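PDB 3CZP: Polyphosphate:AMP phosphotransferase from Pseudomonas aeruginosa PAO1, which transfers phosphate from inorganic polyphosphate to AMP, forming ADP with magnesium as cofactor, and acts on GMP less efficiently. Local coordinates for residues V44-N49 and G101-F106; G146-K151 and E231-A236; S300-F305 and T361-S366; V406-L411 and A465-V470. All coordinates share one frame; numbering follows the deposited sequence.

Interaction 1 of 4, residues V44-N49 and G101-F106; sequences VIILIN and GRTGIF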
loop_
_atom_site.group_PDB
_atom_site.type_symbol
_atom_site.label_atom_id
_atom_site.label_comp_id
_atom_site.label_asym_id
_atom_site.label_seq_id
_atom_site.Cartn_x
_atom_site.Cartn_y
_atom_site.Cartn_z
ATOM N N VAL A 44 -6.175 -7.970 -15.839
ATOM C CA VAL A 44 -7.507 -8.388 -16.173
ATOM C C VAL A 44 -8.472 -8.030 -15.052
ATOM O O VAL A 44 -8.216 -8.315 -13.925
ATOM C CB VAL A 44 -7.569 -9.898 -16.456
ATOM C CG1 VAL A 44 -9.041 -10.331 -16.767
ATOM C CG2 VAL A 44 -6.700 -10.188 -17.604
ATOM N N ILE A 45 -9.546 -7.311 -15.400
ATOM C CA ILE A 45 -10.546 -6.948 -14.426
ATOM C C ILE A 45 -11.893 -7.490 -14.853
ATOM O O ILE A 45 -12.315 -7.288 -15.998
ATOM C CB ILE A 45 -10.651 -5.390 -14.249
ATOM C CG1 ILE A 45 -9.274 -4.847 -13.908
ATOM C CG2 ILE A 45 -11.857 -5.019 -13.209
ATOM C CD1 ILE A 45 -9.138 -3.274 -14.060
ATOM N N ILE A 46 -12.559 -8.147 -13.923
ATOM C CA ILE A 46 -13.859 -8.755 -14.149
ATOM C C ILE A 46 -14.866 -8.203 -13.139
ATOM O O ILE A 46 -14.684 -8.340 -11.968
ATOM C CB ILE A 46 -13.799 -10.320 -14.018
ATOM C CG1 ILE A 46 -12.712 -10.943 -14.946
ATOM C CG2 ILE A 46 -15.173 -10.922 -14.196
ATOM C CD1 ILE A 46 -12.377 -12.470 -14.609
ATOM N N LEU A 47 -15.889 -7.515 -13.647
ATOM C CA LEU A 47 -17.020 -7.023 -12.835
ATOM C C LEU A 47 -18.185 -7.994 -12.880
ATOM O O LEU A 47 -18.528 -8.540 -13.928
ATOM C CB LEU A 47 -17.453 -5.650 -13.281
ATOM C CG LEU A 47 -16.380 -4.558 -13.545
ATOM C CD1 LEU A 47 -17.080 -3.210 -13.906
ATOM C CD2 LEU A 47 -15.349 -4.457 -12.433
ATOM N N ILE A 48 -18.781 -8.186 -11.713
ATOM C CA ILE A 48 -19.826 -9.180 -11.465
ATOM C C ILE A 48 -20.997 -8.420 -10.906
ATOM O O ILE A 48 -20.852 -7.773 -9.879
ATOM C CB ILE A 48 -19.344 -10.333 -10.461
ATOM C CG1 ILE A 48 -18.095 -11.026 -11.023
ATOM C CG2 ILE A 48 -20.473 -11.286 -10.124
ATOM C CD1 ILE A 48 -18.298 -11.794 -12.353
ATOM N N ASN A 49 -22.114 -8.465 -11.628
ATOM C CA ASN A 49 -23.302 -7.708 -11.358
ATOM C C ASN A 49 -24.559 -8.454 -11.810
ATOM O O ASN A 49 -24.445 -9.495 -12.454
ATOM C CB ASN A 49 -23.217 -6.406 -12.146
ATOM C CG ASN A 49 -22.150 -5.411 -11.585
ATOM O OD1 ASN A 49 -21.073 -5.263 -12.176
ATOM N ND2 ASN A 49 -22.472 -4.726 -10.470
ATOM N N GLY A 101 -0.494 -8.729 -15.330
ATOM C CA GLY A 101 -0.264 -10.133 -15.239
ATOM C C GLY A 101 -1.179 -10.837 -14.251
ATOM O O GLY A 101 -1.174 -12.050 -14.215
ATOM N N ARG A 102 -2.041 -10.104 -13.554
ATOM C CA ARG A 102 -3.008 -10.703 -12.626
ATOM C C ARG A 102 -4.432 -10.333 -12.954
ATOM O O ARG A 102 -4.681 -9.469 -13.796
ATOM C CB ARG A 102 -2.591 -10.359 -11.222
ATOM C CG ARG A 102 -1.409 -11.155 -10.794
ATOM C CD ARG A 102 -1.043 -10.872 -9.367
ATOM N NE ARG A 102 -2.161 -11.225 -8.480
ATOM C CZ ARG A 102 -2.213 -12.310 -7.724
ATOM N NH1 ARG A 102 -1.172 -13.148 -7.639
ATOM N NH2 ARG A 102 -3.302 -12.546 -7.016
ATOM N N THR A 103 -5.358 -11.023 -12.279
ATOM C CA THR A 103 -6.767 -10.862 -12.427
ATOM C C THR A 103 -7.351 -10.458 -11.076
ATOM O O THR A 103 -7.022 -11.016 -10.020
ATOM C CB THR A 103 -7.492 -12.195 -12.876
ATOM O OG1 THR A 103 -6.983 -12.619 -14.133
ATOM C CG2 THR A 103 -9.065 -12.055 -12.930
ATOM N N GLY A 104 -8.268 -9.504 -11.179
ATOM C CA GLY A 104 -9.057 -9.033 -10.055
ATOM C C GLY A 104 -10.513 -9.181 -10.417
ATOM O O GLY A 104 -10.922 -8.815 -11.524
ATOM N N ILE A 105 -11.304 -9.721 -9.493
ATOM C CA ILE A 105 -12.755 -9.890 -9.731
ATOM C C ILE A 105 -13.514 -9.076 -8.651
ATOM O O ILE A 105 -13.300 -9.266 -7.455
ATOM C CB ILE A 105 -13.204 -11.368 -9.630
ATOM C CG1 ILE A 105 -12.393 -12.266 -10.591
ATOM C CG2 ILE A 105 -14.799 -11.449 -9.804
ATOM C CD1 ILE A 105 -12.807 -13.736 -10.596
ATOM N N PHE A 106 -14.321 -8.130 -9.109
ATOM C CA PHE A 106 -14.978 -7.138 -8.270
ATOM C C PHE A 106 -16.475 -7.375 -8.172
ATOM O O PHE A 106 -17.229 -7.114 -9.111
ATOM C CB PHE A 106 -14.769 -5.732 -8.855
ATOM C CG PHE A 106 -13.322 -5.249 -8.834
ATOM C CD1 PHE A 106 -12.299 -5.998 -8.279
ATOM C CD2 PHE A 106 -12.999 -4.010 -9.356
ATOM C CE1 PHE A 106 -10.953 -5.496 -8.281
ATOM C CE2 PHE A 106 -11.678 -3.518 -9.316
ATOM C CZ PHE A 106 -10.690 -4.251 -8.773
#
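Strands 44-50 and 103-107 are neighbours in the five-stranded parallel sheet of the N-terminal PPK2 domain, a P-loop NTPase-type alpha/beta fold with strand order 2-3-1-4-5. Partners in register send their side chains to the same face. On the face carrying Val-44, Ile-46, Thr-103 and Ile-105, Ile-46 and Ile-105 run side by side, while Ile-48 CG1 reaches across to Ile-105 CG2, 3.5 Å away. CD1 of Ile-46 touches Ile-105 CG1 (4.0 Å) and also slants to Thr-103 CG2 at 3.7 Å. The other face belongs to Phe-106. With CG anti to the carbonyl carbon (chi1 -66°) and chi2 at -3°, the CE1 side of its ring lies by Gly-104, which has no side chain there. Ile-45 CG2 lies over one face of that ring near its rim, 4.1 Å from CD2, and Leu-47 CD2 approaches Phe-106 CB obliquely at 3.8 Å. Phe-77 meets the same ring edge-to-face, and helix 110-119 packs on Leu-47. Beneath these contacts the backbones alternate donor and acceptor in a five-bond ladder. Its middle bonds run nearly along the C=O axes, but the last is more bent: Ile-48 N reaches Phe-106 O at 3.2 Å from above the carbonyl plane.

Interaction 2 of 4, residues G146-K151 and E231-A236; sequences GALLFK and EGLQAA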
loop_
_atom_site.group_PDB
_atom_site.type_symbol
_atom_site.label_atom_id
_atom_site.label_comp_id
_atom_site.label_asym_id
_atom_site.label_seq_id
_atom_site.Cartn_x
_atom_site.Cartn_y
_atom_site.Cartn_z
ATOM N N GLY A 146 -4.382 -0.211 -20.845
ATOM C CA GLY A 146 -4.093 -1.554 -21.281
ATOM C C GLY A 146 -4.954 -2.611 -20.655
ATOM O O GLY A 146 -4.823 -3.790 -21.011
ATOM N N ALA A 147 -5.825 -2.233 -19.717
ATOM C CA ALA A 147 -6.633 -3.238 -19.044
ATOM C C ALA A 147 -7.522 -3.990 -20.012
ATOM O O ALA A 147 -8.113 -3.400 -20.939
ATOM C CB ALA A 147 -7.546 -2.602 -17.896
ATOM N N LEU A 148 -7.678 -5.288 -19.708
ATOM C CA LEU A 148 -8.721 -6.127 -20.250
ATOM C C LEU A 148 -9.874 -6.243 -19.252
ATOM O O LEU A 148 -9.763 -6.876 -18.215
ATOM C CB LEU A 148 -8.158 -7.511 -20.607
ATOM C CG LEU A 148 -9.119 -8.525 -21.231
ATOM C CD1 LEU A 148 -9.597 -8.079 -22.620
ATOM C CD2 LEU A 148 -8.474 -9.949 -21.242
ATOM N N LEU A 149 -10.999 -5.637 -19.627
ATOM C CA LEU A 149 -12.109 -5.392 -18.745
ATOM C C LEU A 149 -13.331 -6.141 -19.226
ATOM O O LEU A 149 -13.880 -5.889 -20.321
ATOM C CB LEU A 149 -12.424 -3.898 -18.705
ATOM C CG LEU A 149 -13.683 -3.535 -17.896
ATOM C CD1 LEU A 149 -13.550 -3.948 -16.423
ATOM C CD2 LEU A 149 -13.951 -2.060 -17.965
ATOM N N PHE A 150 -13.754 -7.093 -18.435
ATOM C CA PHE A 150 -14.987 -7.828 -18.677
ATOM C C PHE A 150 -16.073 -7.331 -17.721
ATOM O O PHE A 150 -15.796 -7.147 -16.530
ATOM C CB PHE A 150 -14.755 -9.314 -18.379
ATOM C CG PHE A 150 -13.794 -9.989 -19.309
ATOM C CD1 PHE A 150 -14.259 -10.604 -20.497
ATOM C CD2 PHE A 150 -12.443 -10.108 -18.979
ATOM C CE1 PHE A 150 -13.374 -11.274 -21.323
ATOM C CE2 PHE A 150 -11.574 -10.745 -19.826
ATOM C CZ PHE A 150 -12.032 -11.321 -20.995
ATOM N N LYS A 151 -17.318 -7.169 -18.193
ATOM C CA LYS A 151 -18.453 -6.893 -17.298
ATOM C C LYS A 151 -19.607 -7.915 -17.534
ATOM O O LYS A 151 -20.160 -8.012 -18.622
ATOM C CB LYS A 151 -18.958 -5.467 -17.477
ATOM C CG LYS A 151 -17.870 -4.411 -17.490
ATOM C CD LYS A 151 -18.449 -3.069 -17.541
ATOM C CE LYS A 151 -18.341 -2.456 -18.931
ATOM N NZ LYS A 151 -19.030 -1.261 -18.824
ATOM N N GLU A 231 -12.006 -16.407 -24.662
ATOM C CA GLU A 231 -11.935 -15.736 -25.955
ATOM C C GLU A 231 -11.276 -14.392 -25.842
ATOM O O GLU A 231 -10.371 -14.050 -26.634
ATOM C CB GLU A 231 -13.342 -15.562 -26.531
ATOM C CG GLU A 231 -13.363 -15.108 -27.963
ATOM C CD GLU A 231 -14.781 -15.114 -28.560
ATOM O OE1 GLU A 231 -15.698 -15.818 -28.013
ATOM O OE2 GLU A 231 -14.973 -14.427 -29.596
ATOM N N GLY A 232 -11.741 -13.615 -24.870
ATOM C CA GLY A 232 -11.225 -12.261 -24.631
ATOM C C GLY A 232 -9.759 -12.275 -24.224
ATOM O O GLY A 232 -8.984 -11.477 -24.698
ATOM N N LEU A 233 -9.368 -13.198 -23.351
ATOM C CA LEU A 233 -8.005 -13.306 -22.918
ATOM C C LEU A 233 -7.050 -13.814 -23.994
ATOM O O LEU A 233 -5.984 -13.227 -24.188
ATOM C CB LEU A 233 -7.963 -14.169 -21.646
ATOM C CG LEU A 233 -6.706 -14.151 -20.793
ATOM C CD1 LEU A 233 -6.204 -12.766 -20.404
ATOM C CD2 LEU A 233 -6.933 -15.027 -19.552
ATOM N N GLN A 234 -7.451 -14.837 -24.755
ATOM C CA GLN A 234 -6.624 -15.326 -25.873
ATOM C C GLN A 234 -6.371 -14.189 -26.889
ATOM O O GLN A 234 -5.246 -13.985 -27.291
ATOM C CB GLN A 234 -7.269 -16.567 -26.515
ATOM C CG GLN A 234 -7.243 -17.819 -25.604
ATOM C CD GLN A 234 -7.710 -19.067 -26.309
ATOM O OE1 GLN A 234 -8.587 -19.015 -27.174
ATOM N NE2 GLN A 234 -7.147 -20.200 -25.928
ATOM N N ALA A 235 -7.406 -13.431 -27.248
ATOM C CA ALA A 235 -7.290 -12.321 -28.207
ATOM C C ALA A 235 -6.308 -11.278 -27.735
ATOM O O ALA A 235 -5.446 -10.824 -28.501
ATOM C CB ALA A 235 -8.661 -11.646 -28.445
ATOM N N ALA A 236 -6.465 -10.882 -26.469
ATOM C CA ALA A 236 -5.631 -9.873 -25.871
ATOM C C ALA A 236 -4.213 -10.369 -25.766
ATOM O O ALA A 236 -3.311 -9.624 -26.020
ATOM C CB ALA A 236 -6.188 -9.461 -24.480
#
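Gly-146 ends the helix that precedes strand 148-155: its positive phi of 130° and two bonds back into the last turn make a Schellman motif, from which the chain turns into the sheet. Ala-147 carries the chain onward. Leu-148 is the first residue to reach helix 218-238. With CG anti to the backbone N (chi1 -178°), its branched end is held out from the strand and both methyls touch the helix. CD2 lies 3.7 Å from Leu-233 CD1, the two side chains crossing at about a right angle, and it also sits 4.0 Å from Ala-236 CB, whereas CD1 settles beside Gly-232 O. Leu-149 and, two residues on, Lys-151 turn to the other face of the sheet, Leu-149 against helix 125-144, the Lys-151 ammonium to Glu-139. Between them Phe-150 returns to the helix side and presents the edge of its ring: CZ is 3.8 Å from Gly-232 CA and 4.0 Å from Leu-233 N. Gly-232 carries no side chain, so the ring tip can come up to the helix backbone itself. Ile-228 and Leu-229, a turn earlier, also pack on this ring. Over these segments, helix residues 231-236 run nearly antiparallel to strand residues 148-151, at 167°, in one of the helices that cover the sheet of an alpha/beta domain. No hydrogen bond joins the two segments, so what binds the helix to the strand here is van der Waals contact, dependent on the fit of methyls and a ring edge.

Interaction 3 of 4, residues S300-F305 and T361-S366; sequences SLVAVF and TIFDRS
Phe-305 and Ile-362 both place a gamma carbon beside the backbone N: CG of Phe-305 is anti to the carbonyl carbon (chi1 -71°), and so is CG1 of Ile-362, which leaves the CG2 methyl of the isoleucine, anti to N, lying against the ring. CG2 lies 3.8 Å from Phe-305 CE2, the two side chains side by side. They belong to adjacent parallel strands, 300-307 and 360-364, in the P-loop NTPase-type sheet of the C-terminal PPK2 domain. Across the sheet from this pair, Val-302 CG1 meets the edge of the Phe-363 ring, 3.7 Å from CD2, while Thr-361 CG2 sits over one face of that ring, toward its rim. Ser-366 adopts the crowded rotamer, OG between backbone N and carbonyl carbon (chi1 78°), where OG stands 3.6 Å from Val-304 CG1 and hydrogen-bonds Glu-306 and the backbone N of Tyr-368. Asp-364 ends the strand in an Asp-Arg-Ser sequence consistent with the Walker B motif of the family; its carboxylate forms a salt bridge with Arg-70 of the second subunit and a long, weak ion pair with Lys-313. The backbone ladder is tight, with Phe-363 N to Ala-303 O and Phe-305 N to Phe-363 O both at 2.8 Å. It continues past the strand end, where Arg-365 N still donates to Phe-305 O at 2.9 Å.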
loop_
_atom_site.group_PDB
_atom_site.type_symbol
_atom_site.label_atom_id
_atom_site.label_comp_id
_atom_site.label_asym_id
_atom_site.label_seq_id
_atom_site.Cartn_x
_atom_site.Cartn_y
_atom_site.Cartn_z
ATOM N N SER A 300 -9.890 18.753 2.684
ATOM C CA SER A 300 -8.460 18.549 2.755
ATOM C C SER A 300 -7.830 19.449 1.686
ATOM O O SER A 300 -8.540 20.117 0.960
ATOM C CB SER A 300 -8.104 17.053 2.630
ATOM O OG SER A 300 -8.583 16.582 1.412
ATOM N N LEU A 301 -6.499 19.471 1.626
ATOM C CA LEU A 301 -5.799 20.367 0.725
ATOM C C LEU A 301 -4.825 19.567 -0.101
ATOM O O LEU A 301 -4.148 18.692 0.421
ATOM C CB LEU A 301 -5.090 21.469 1.531
ATOM C CG LEU A 301 -4.403 22.683 0.889
ATOM C CD1 LEU A 301 -5.408 23.470 0.117
ATOM C CD2 LEU A 301 -3.795 23.574 2.015
ATOM N N VAL A 302 -4.799 19.862 -1.399
ATOM C CA VAL A 302 -3.725 19.411 -2.321
ATOM C C VAL A 302 -3.101 20.610 -2.976
ATOM O O VAL A 302 -3.798 21.388 -3.650
ATOM C CB VAL A 302 -4.279 18.410 -3.375
ATOM C CG1 VAL A 302 -3.221 18.079 -4.443
ATOM C CG2 VAL A 302 -4.734 17.135 -2.666
ATOM N N ALA A 303 -1.780 20.760 -2.778
ATOM C CA ALA A 303 -0.938 21.768 -3.470
ATOM C C ALA A 303 0.016 21.099 -4.413
ATOM O O ALA A 303 0.856 20.291 -4.010
ATOM C CB ALA A 303 -0.185 22.671 -2.486
ATOM N N VAL A 304 -0.132 21.403 -5.688
ATOM C CA VAL A 304 0.725 20.883 -6.723
ATOM C C VAL A 304 1.771 21.920 -7.136
ATOM O O VAL A 304 1.424 23.081 -7.393
ATOM C CB VAL A 304 -0.098 20.554 -7.982
ATOM C CG1 VAL A 304 0.840 20.462 -9.183
ATOM C CG2 VAL A 304 -0.990 19.262 -7.773
ATOM N N PHE A 305 3.033 21.524 -7.207
ATOM C CA PHE A 305 4.104 22.427 -7.672
ATOM C C PHE A 305 4.837 21.928 -8.895
ATOM O O PHE A 305 5.397 20.832 -8.890
ATOM C CB PHE A 305 5.157 22.649 -6.562
ATOM C CG PHE A 305 4.682 23.490 -5.432
ATOM C CD1 PHE A 305 4.980 24.864 -5.384
ATOM C CD2 PHE A 305 3.945 22.930 -4.401
ATOM C CE1 PHE A 305 4.542 25.629 -4.327
ATOM C CE2 PHE A 305 3.449 23.712 -3.335
ATOM C CZ PHE A 305 3.762 25.033 -3.276
ATOM N N THR A 361 -1.618 17.566 1.457
ATOM C CA THR A 361 -0.553 16.863 0.718
ATOM C C THR A 361 -0.009 17.855 -0.288
ATOM O O THR A 361 -0.741 18.556 -0.967
ATOM C CB THR A 361 -1.021 15.614 -0.010
ATOM O OG1 THR A 361 -1.593 14.700 0.924
ATOM C CG2 THR A 361 0.149 14.954 -0.782
ATOM N N ILE A 362 1.305 17.938 -0.327
ATOM C CA ILE A 362 2.011 18.791 -1.254
ATOM C C ILE A 362 2.762 17.852 -2.254
ATOM O O ILE A 362 3.504 16.923 -1.830
ATOM C CB ILE A 362 3.024 19.624 -0.486
ATOM C CG1 ILE A 362 2.360 20.505 0.598
ATOM C CG2 ILE A 362 3.879 20.443 -1.469
ATOM C CD1 ILE A 362 3.355 21.498 1.275
ATOM N N PHE A 363 2.576 18.125 -3.553
ATOM C CA PHE A 363 3.144 17.367 -4.611
ATOM C C PHE A 363 4.238 18.219 -5.241
ATOM O O PHE A 363 3.985 19.231 -5.892
ATOM C CB PHE A 363 2.094 16.952 -5.636
ATOM C CG PHE A 363 1.171 15.866 -5.173
ATOM C CD1 PHE A 363 1.552 14.540 -5.262
ATOM C CD2 PHE A 363 -0.068 16.172 -4.598
ATOM C CE1 PHE A 363 0.719 13.515 -4.823
ATOM C CE2 PHE A 363 -0.939 15.146 -4.167
ATOM C CZ PHE A 363 -0.537 13.822 -4.283
ATOM N N ASP A 364 5.461 17.812 -5.003
ATOM C CA ASP A 364 6.583 18.399 -5.676
ATOM C C ASP A 364 6.797 17.641 -6.972
ATOM O O ASP A 364 7.381 16.557 -6.999
ATOM C CB ASP A 364 7.800 18.357 -4.775
ATOM C CG ASP A 364 8.997 19.100 -5.365
ATOM O OD1 ASP A 364 8.908 19.696 -6.475
ATOM O OD2 ASP A 364 10.050 19.077 -4.711
ATOM N N ARG A 365 6.284 18.238 -8.047
ATOM C CA ARG A 365 5.979 17.548 -9.303
ATOM C C ARG A 365 4.811 16.608 -9.075
ATOM O O ARG A 365 4.453 16.340 -7.944
ATOM C CB ARG A 365 7.189 16.841 -9.879
ATOM C CG ARG A 365 8.379 17.741 -9.970
ATOM C CD ARG A 365 9.571 16.993 -10.428
ATOM N NE ARG A 365 9.534 16.814 -11.871
ATOM C CZ ARG A 365 10.601 16.574 -12.628
ATOM N NH1 ARG A 365 11.812 16.498 -12.075
ATOM N NH2 ARG A 365 10.465 16.424 -13.956
ATOM N N SER A 366 4.143 16.207 -10.135
ATOM C CA SER A 366 2.806 15.696 -9.968
ATOM C C SER A 366 2.421 14.894 -11.172
ATOM O O SER A 366 3.265 14.555 -11.988
ATOM C CB SER A 366 1.818 16.888 -9.784
ATOM O OG SER A 366 1.546 17.478 -11.066
#

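Interaction 4 of 4, residues V406-L411 and A465-V470; sequences VVKFWL and APWTLV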
loop_
_atom_site.group_PDB
_atom_site.type_symbol
_atom_site.label_atom_id
_atom_site.label_comp_id
_atom_site.label_asym_id
_atom_site.label_seq_id
_atom_site.Cartn_x
_atom_site.Cartn_y
_atom_site.Cartn_z
ATOM N N VAL A 406 -7.967 22.021 -4.242
ATOM C CA VAL A 406 -6.862 21.781 -5.142
ATOM C C VAL A 406 -6.238 23.113 -5.651
ATOM O O VAL A 406 -6.914 23.953 -6.303
ATOM C CB VAL A 406 -7.348 20.921 -6.295
ATOM C CG1 VAL A 406 -6.257 20.718 -7.316
ATOM C CG2 VAL A 406 -7.939 19.583 -5.756
ATOM N N VAL A 407 -4.957 23.306 -5.332
ATOM C CA VAL A 407 -4.216 24.488 -5.753
ATOM C C VAL A 407 -3.033 24.035 -6.617
ATOM O O VAL A 407 -2.378 23.063 -6.271
ATOM C CB VAL A 407 -3.808 25.305 -4.506
ATOM C CG1 VAL A 407 -3.190 26.596 -4.924
ATOM C CG2 VAL A 407 -5.112 25.647 -3.648
ATOM N N LYS A 408 -2.786 24.697 -7.752
ATOM C CA LYS A 408 -1.760 24.282 -8.719
ATOM C C LYS A 408 -0.851 25.452 -9.126
ATOM O O LYS A 408 -1.327 26.477 -9.603
ATOM C CB LYS A 408 -2.454 23.747 -9.989
ATOM C CG LYS A 408 -3.240 22.453 -9.813
ATOM C CD LYS A 408 -3.764 21.951 -11.155
ATOM C CE LYS A 408 -4.904 22.777 -11.723
ATOM N NZ LYS A 408 -5.635 22.131 -12.935
ATOM N N PHE A 409 0.456 25.292 -8.964
ATOM C CA PHE A 409 1.417 26.359 -9.221
ATOM C C PHE A 409 2.373 25.997 -10.361
ATOM O O PHE A 409 2.990 24.940 -10.352
ATOM C CB PHE A 409 2.247 26.650 -7.938
ATOM C CG PHE A 409 1.419 27.147 -6.740
ATOM C CD1 PHE A 409 0.889 28.439 -6.713
ATOM C CD2 PHE A 409 1.167 26.322 -5.669
ATOM C CE1 PHE A 409 0.145 28.869 -5.670
ATOM C CE2 PHE A 409 0.433 26.780 -4.598
ATOM C CZ PHE A 409 -0.079 28.043 -4.602
ATOM N N TRP A 410 2.534 26.911 -11.307
ATOM C CA TRP A 410 3.597 26.854 -12.259
ATOM C C TRP A 410 4.497 28.002 -11.933
ATOM O O TRP A 410 4.118 29.147 -12.113
ATOM C CB TRP A 410 3.115 26.992 -13.716
ATOM C CG TRP A 410 4.274 27.060 -14.616
ATOM C CD1 TRP A 410 4.865 28.200 -15.145
ATOM C CD2 TRP A 410 5.111 25.963 -15.015
ATOM N NE1 TRP A 410 6.001 27.847 -15.874
ATOM C CE2 TRP A 410 6.169 26.496 -15.812
ATOM C CE3 TRP A 410 5.075 24.586 -14.769
ATOM C CZ2 TRP A 410 7.160 25.693 -16.370
ATOM C CZ3 TRP A 410 6.083 23.783 -15.335
ATOM C CH2 TRP A 410 7.102 24.331 -16.111
ATOM N N LEU A 411 5.678 27.691 -11.423
ATOM C CA LEU A 411 6.655 28.724 -11.108
ATOM C C LEU A 411 7.460 29.030 -12.365
ATOM O O LEU A 411 8.211 28.190 -12.874
ATOM C CB LEU A 411 7.580 28.336 -9.940
ATOM C CG LEU A 411 7.077 28.724 -8.538
ATOM C CD1 LEU A 411 5.732 28.130 -8.214
ATOM C CD2 LEU A 411 8.154 28.286 -7.491
ATOM N N ALA A 465 -10.418 23.708 -10.742
ATOM C CA ALA A 465 -8.996 23.760 -10.394
ATOM C C ALA A 465 -8.212 24.657 -11.328
ATOM O O ALA A 465 -7.606 24.161 -12.278
ATOM C CB ALA A 465 -8.384 22.336 -10.417
ATOM N N PRO A 466 -8.184 25.984 -11.059
ATOM C CA PRO A 466 -7.364 26.858 -11.895
ATOM C C PRO A 466 -5.857 26.695 -11.694
ATOM O O PRO A 466 -5.377 26.396 -10.599
ATOM C CB PRO A 466 -7.823 28.274 -11.515
ATOM C CG PRO A 466 -8.580 28.149 -10.243
ATOM C CD PRO A 466 -8.916 26.713 -10.004
ATOM N N TRP A 467 -5.104 26.876 -12.775
ATOM C CA TRP A 467 -3.667 27.051 -12.666
ATOM C C TRP A 467 -3.277 28.470 -12.209
ATOM O O TRP A 467 -3.812 29.425 -12.713
ATOM C CB TRP A 467 -3.024 26.798 -14.010
ATOM C CG TRP A 467 -2.714 25.381 -14.206
ATOM C CD1 TRP A 467 -3.431 24.507 -14.913
ATOM C CD2 TRP A 467 -1.588 24.669 -13.674
ATOM N NE1 TRP A 467 -2.849 23.292 -14.884
ATOM C CE2 TRP A 467 -1.716 23.339 -14.115
ATOM C CE3 TRP A 467 -0.484 25.029 -12.876
ATOM C CZ2 TRP A 467 -0.797 22.338 -13.785
ATOM C CZ3 TRP A 467 0.428 24.045 -12.525
ATOM C CH2 TRP A 467 0.291 22.708 -13.000
ATOM N N THR A 468 -2.300 28.570 -11.298
ATOM C CA THR A 468 -1.720 29.846 -10.874
ATOM C C THR A 468 -0.334 29.902 -11.391
ATOM O O THR A 468 0.473 29.069 -11.049
ATOM C CB THR A 468 -1.640 29.972 -9.331
ATOM O OG1 THR A 468 -2.921 29.672 -8.788
ATOM C CG2 THR A 468 -1.160 31.416 -8.865
ATOM N N LEU A 469 -0.088 30.876 -12.256
ATOM C CA LEU A 469 1.219 31.114 -12.775
ATOM C C LEU A 469 1.947 32.051 -11.786
ATOM O O LEU A 469 1.505 33.179 -11.542
ATOM C CB LEU A 469 1.134 31.701 -14.216
ATOM C CG LEU A 469 0.238 30.943 -15.215
ATOM C CD1 LEU A 469 -0.017 31.738 -16.496
ATOM C CD2 LEU A 469 0.747 29.504 -15.531
ATOM N N VAL A 470 3.052 31.568 -11.219
ATOM C CA VAL A 470 3.818 32.342 -10.256
ATOM C C VAL A 470 5.035 32.959 -10.956
ATOM O O VAL A 470 5.837 32.262 -11.531
ATOM C CB VAL A 470 4.228 31.467 -9.048
ATOM C CG1 VAL A 470 4.962 32.318 -7.991
ATOM C CG2 VAL A 470 2.993 30.756 -8.441
HETATM O O HOH W 1 -6.163 24.320 -8.783
HETATM O O HOH W 2 -4.421 27.439 -8.276
#
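One face of the Trp-467 indole is covered by the aliphatic chain of Lys-408, whose CB sits 3.8 Å from the centroid of the six-membered ring in a CH-pi contact. At the edge of the indole the backbone of strand 404-412 comes close, with CZ3 3.5 Å from Phe-409 O; Tyr-368 meets the ring edge-to-face. Bent at chi3 (-72°), the lysine crosses the indole at about a right angle, CB over CE3 and CD over CE2, and brings NZ to Ala-465 O, a weak bond of 2.9 Å. Its ammonium is gripped more firmly by Glu-396, Thr-460 O and Tyr-368 OH, which probably stabilise its charge. On the opposite face, Phe-409 CD1 approaches Val-470 CG2 obliquely at 3.6 Å. Parallel pairing is regular from Thr-468 N, which donates to Lys-408 O, to Val-470 N, 2.8 Å from Trp-410 O. Where the strands splay, water takes over: one molecule links Val-406 O to Pro-466 O, and a second joins Lys-408 N, Pro-466 O and Thr-468 OG1. Strand 467-471 is one of this chain's two outermost sheet strands, beside strand 404-412, which pairs in turn with 300-307; helix 446-460 packs on Trp-410 and Trp-467, helix 475-496 on Phe-409 and Thr-468.

Overall arrangement
The four contacts fall into two pairs, one in each PPK2 domain, and the domains' sheets share the strand order 2-3-1-4-5. Interactions 1 and 3 occupy the same place, joining the first and third strands in buried, largely apolar surroundings; their centres are about 31 Å apart. Both touch the second subunit, interaction 1 by packing of Arg-102, interaction 3 by the salt bridge of Asp-364. Interactions 2 and 4 use the fourth strand: interaction 2, partly buried, joins it to a helix through apolar contact, whereas the buried interaction 4 adds an outer strand with backbone bonds, waters and an ammonium. Backbone hydrogen bonds connect each pair: Ile-45 to Leu-148 and Phe-150, Val-407 to Val-302 and Val-304.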